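Local coordinates for racemase (Pseudovibrio sp. JE062, PDB 3MKC), which is a racemase-type member of the mandelate racemase/muconate lactonizing enzyme group of the enolase superfamily, at residues N315-A323 with E349-P357. Numbering follows the deposited sequence.
Sequences NWKTGITSA and ELRKYLVTP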
loop_
_atom_site.group_PDB
_atom_site.type_symbol
_atom_site.label_atom_id
_atom_site.label_comp_id
_atom_site.label_asym_id
_atom_site.label_seq_id
_atom_site.Cartn_x
_atom_site.Cartn_y
_atom_site.Cartn_z
ATOM N N ASN A 315 -0.509 -2.731 -0.642
ATOM C CA ASN A 315 0.473 -2.925 0.408
ATOM C C ASN A 315 1.198 -4.255 0.248
ATOM O O ASN A 315 0.648 -5.316 0.548
ATOM C CB ASN A 315 -0.208 -2.847 1.778
ATOM C CG ASN A 315 0.710 -3.268 2.915
ATOM O OD1 ASN A 315 1.930 -3.251 2.776
ATOM N ND2 ASN A 315 0.121 -3.634 4.049
ATOM N N TRP A 316 2.429 -4.179 -0.248
ATOM C CA TRP A 316 3.262 -5.356 -0.438
ATOM C C TRP A 316 4.737 -4.982 -0.345
ATOM O O TRP A 316 5.456 -4.979 -1.344
ATOM C CB TRP A 316 2.969 -6.018 -1.788
ATOM C CG TRP A 316 3.614 -7.361 -1.916
ATOM C CD1 TRP A 316 4.862 -7.635 -2.408
ATOM C CD2 TRP A 316 3.074 -8.611 -1.470
ATOM N NE1 TRP A 316 5.133 -8.979 -2.290
ATOM C CE2 TRP A 316 4.054 -9.601 -1.716
ATOM C CE3 TRP A 316 1.859 -8.989 -0.882
ATOM C CZ2 TRP A 316 3.857 -10.950 -1.394
ATOM C CZ3 TRP A 316 1.662 -10.334 -0.560
ATOM C CH2 TRP A 316 2.659 -11.297 -0.818
ATOM N N LYS A 317 5.171 -4.642 0.864
ATOM C CA LYS A 317 6.559 -4.281 1.124
ATOM C C LYS A 317 6.987 -4.966 2.416
ATOM O O LYS A 317 6.855 -6.180 2.540
ATOM C CB LYS A 317 6.725 -2.767 1.271
ATOM C CG LYS A 317 7.213 -2.036 0.030
ATOM C CD LYS A 317 8.469 -2.653 -0.578
ATOM C CE LYS A 317 9.096 -1.688 -1.570
ATOM N NZ LYS A 317 10.068 -2.317 -2.501
ATOM N N THR A 318 7.477 -4.189 3.377
ATOM C CA THR A 318 7.920 -4.763 4.647
ATOM C C THR A 318 7.020 -4.373 5.806
ATOM O O THR A 318 5.923 -3.852 5.606
ATOM C CB THR A 318 9.363 -4.345 4.988
ATOM O OG1 THR A 318 9.384 -2.986 5.436
ATOM C CG2 THR A 318 10.255 -4.490 3.767
ATOM N N GLY A 319 7.493 -4.630 7.023
ATOM C CA GLY A 319 6.714 -4.301 8.201
ATOM C C GLY A 319 6.523 -2.807 8.379
ATOM O O GLY A 319 5.639 -2.371 9.114
ATOM N N ILE A 320 7.352 -2.014 7.707
ATOM C CA ILE A 320 7.243 -0.565 7.817
ATOM C C ILE A 320 5.931 -0.075 7.202
ATOM O O ILE A 320 5.210 0.726 7.797
ATOM C CB ILE A 320 8.424 0.133 7.119
ATOM C CG1 ILE A 320 9.743 -0.308 7.770
ATOM C CG2 ILE A 320 8.270 1.642 7.221
ATOM C CD1 ILE A 320 10.979 0.350 7.174
ATOM N N THR A 321 5.626 -0.562 6.006
ATOM C CA THR A 321 4.395 -0.168 5.335
ATOM C C THR A 321 3.180 -0.824 5.998
ATOM O O THR A 321 2.112 -0.215 6.084
ATOM C CB THR A 321 4.451 -0.523 3.835
ATOM O OG1 THR A 321 5.496 0.237 3.213
ATOM C CG2 THR A 321 3.124 -0.208 3.147
ATOM N N SER A 322 3.335 -2.056 6.478
ATOM C CA SER A 322 2.217 -2.724 7.143
ATOM C C SER A 322 1.780 -1.919 8.365
ATOM O O SER A 322 0.592 -1.857 8.684
ATOM C CB SER A 322 2.602 -4.144 7.572
ATOM O OG SER A 322 2.604 -5.032 6.465
ATOM N N ALA A 323 2.739 -1.297 9.049
ATOM C CA ALA A 323 2.422 -0.494 10.220
ATOM C C ALA A 323 1.647 0.751 9.793
ATOM O O ALA A 323 0.635 1.112 10.407
ATOM C CB ALA A 323 3.703 -0.088 10.944
ATOM N N GLU A 349 11.331 -13.132 3.864
ATOM C CA GLU A 349 12.218 -12.854 4.987
ATOM C C GLU A 349 12.220 -11.372 5.349
ATOM O O GLU A 349 12.147 -11.006 6.518
ATOM C CB GLU A 349 13.650 -13.282 4.649
ATOM C CG GLU A 349 13.894 -14.790 4.526
ATOM C CD GLU A 349 13.248 -15.415 3.302
ATOM O OE1 GLU A 349 13.185 -14.748 2.248
ATOM O OE2 GLU A 349 12.818 -16.586 3.387
ATOM N N LEU A 350 12.308 -10.522 4.332
ATOM C CA LEU A 350 12.340 -9.080 4.540
ATOM C C LEU A 350 11.083 -8.595 5.264
ATOM O O LEU A 350 11.163 -7.845 6.240
ATOM C CB LEU A 350 12.475 -8.377 3.189
ATOM C CG LEU A 350 13.314 -7.107 3.176
ATOM C CD1 LEU A 350 14.697 -7.391 3.752
ATOM C CD2 LEU A 350 13.424 -6.605 1.748
ATOM N N ARG A 351 9.926 -9.027 4.778
ATOM C CA ARG A 351 8.655 -8.648 5.383
ATOM C C ARG A 351 8.572 -9.161 6.819
ATOM O O ARG A 351 7.974 -8.526 7.688
ATOM C CB ARG A 351 7.494 -9.233 4.578
ATOM C CG ARG A 351 6.148 -9.145 5.290
ATOM C CD ARG A 351 5.708 -7.701 5.446
ATOM N NE ARG A 351 4.474 -7.582 6.219
ATOM C CZ ARG A 351 4.407 -7.650 7.544
ATOM N NH1 ARG A 351 5.508 -7.834 8.261
ATOM N NH2 ARG A 351 3.236 -7.536 8.154
ATOM N N LYS A 352 9.177 -10.316 7.059
ATOM C CA LYS A 352 9.152 -10.927 8.383
ATOM C C LYS A 352 10.138 -10.383 9.420
ATOM O O LYS A 352 9.773 -10.203 10.583
ATOM C CB LYS A 352 9.372 -12.434 8.262
ATOM C CG LYS A 352 8.281 -13.194 7.534
ATOM C CD LYS A 352 8.589 -14.680 7.590
ATOM C CE LYS A 352 7.471 -15.523 7.007
ATOM N NZ LYS A 352 7.753 -16.968 7.200
ATOM N N TYR A 353 11.373 -10.107 9.008
ATOM C CA TYR A 353 12.397 -9.660 9.957
ATOM C C TYR A 353 12.898 -8.211 9.976
ATOM O O TYR A 353 13.512 -7.806 10.962
ATOM C CB TYR A 353 13.637 -10.550 9.822
ATOM C CG TYR A 353 13.362 -12.017 9.577
ATOM C CD1 TYR A 353 12.614 -12.774 10.480
ATOM C CD2 TYR A 353 13.881 -12.658 8.452
ATOM C CE1 TYR A 353 12.393 -14.142 10.266
ATOM C CE2 TYR A 353 13.667 -14.018 8.228
ATOM C CZ TYR A 353 12.927 -14.754 9.137
ATOM O OH TYR A 353 12.731 -16.098 8.916
ATOM N N LEU A 354 12.657 -7.426 8.928
ATOM C CA LEU A 354 13.194 -6.060 8.908
ATOM C C LEU A 354 12.866 -5.160 10.093
ATOM O O LEU A 354 13.764 -4.532 10.657
ATOM C CB LEU A 354 12.815 -5.340 7.614
ATOM C CG LEU A 354 13.483 -3.974 7.453
ATOM C CD1 LEU A 354 15.002 -4.121 7.486
ATOM C CD2 LEU A 354 13.034 -3.355 6.135
ATOM N N VAL A 355 11.592 -5.066 10.464
ATOM C CA VAL A 355 11.222 -4.229 11.599
ATOM C C VAL A 355 10.453 -5.005 12.651
ATOM O O VAL A 355 9.924 -6.088 12.383
ATOM C CB VAL A 355 10.372 -3.006 11.188
ATOM C CG1 VAL A 355 11.229 -2.008 10.426
ATOM C CG2 VAL A 355 9.182 -3.450 10.361
ATOM N N THR A 356 10.396 -4.433 13.848
ATOM C CA THR A 356 9.718 -5.052 14.981
ATOM C C THR A 356 9.045 -3.963 15.806
ATOM O O THR A 356 9.507 -2.825 15.839
ATOM C CB THR A 356 10.738 -5.798 15.875
ATOM O OG1 THR A 356 10.048 -6.510 16.912
ATOM C CG2 THR A 356 11.695 -4.810 16.508
ATOM N N PRO A 357 7.936 -4.293 16.483
ATOM C CA PRO A 357 7.281 -5.602 16.522
ATOM C C PRO A 357 6.247 -5.754 15.412
ATOM O O PRO A 357 6.030 -4.833 14.629
ATOM C CB PRO A 357 6.634 -5.605 17.896
ATOM C CG PRO A 357 6.176 -4.189 18.022
ATOM C CD PRO A 357 7.353 -3.388 17.490
#
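Val355 presses both methyls against the first turn of helix 319-331, and the separations there are the shortest carbon contacts between 315-323 and 349-357. CG2 of Val355 lies 3.4 Å from Gly319 CA, tighter than normal van der Waals packing; Gly319, lacking a CB, lets this methyl sit directly on its backbone. The other branch, Val355 CG1, meets Ile320 CG1 at 3.5 Å, the two side chains crossing at about a right angle.

Beside this wedge the polar end of Arg351 reaches the helix. With CG anti to the backbone N (chi1 168°) and a bend at chi2 (66°), the chain runs past the backbone of Lys317 and Thr318, bringing Arg351 CD to 3.5 Å from Lys317 O. Gly319 CA and Ser322 CB then lie over one face of the guanidinium, Arg351 NH1 coming 3.7 Å from Gly319 CA. Its charge is paired by a salt bridge from NH2 to Glu358, just beyond 349-357.

Around Thr318 the packing is ordinary, with Leu354 CD2 3.7 Å from Thr318 OG1, and it slackens to 4.4 Å between Ile320 CD1 and Leu354 CD2. The Thr318 hydroxyl is already engaged: it caps the helix by accepting from Ile320 N at a nearly straight 166°, and is also hydrogen-bonded to Glu47. The solvent side lies at Lys317, partly exposed where the other eight touching residues are buried; its ammonium is bound by Asp49 and Asn30 O.

Thr318 is thus a helix N-cap, held beside a short helix and strand 355-356, which pairs antiparallel with 377-378. Together with the neighbouring strands 29-38 and 43-48, these elements form a junction between the barrel domain and the N-terminal capping domain, the two-domain architecture of the enolase superfamily.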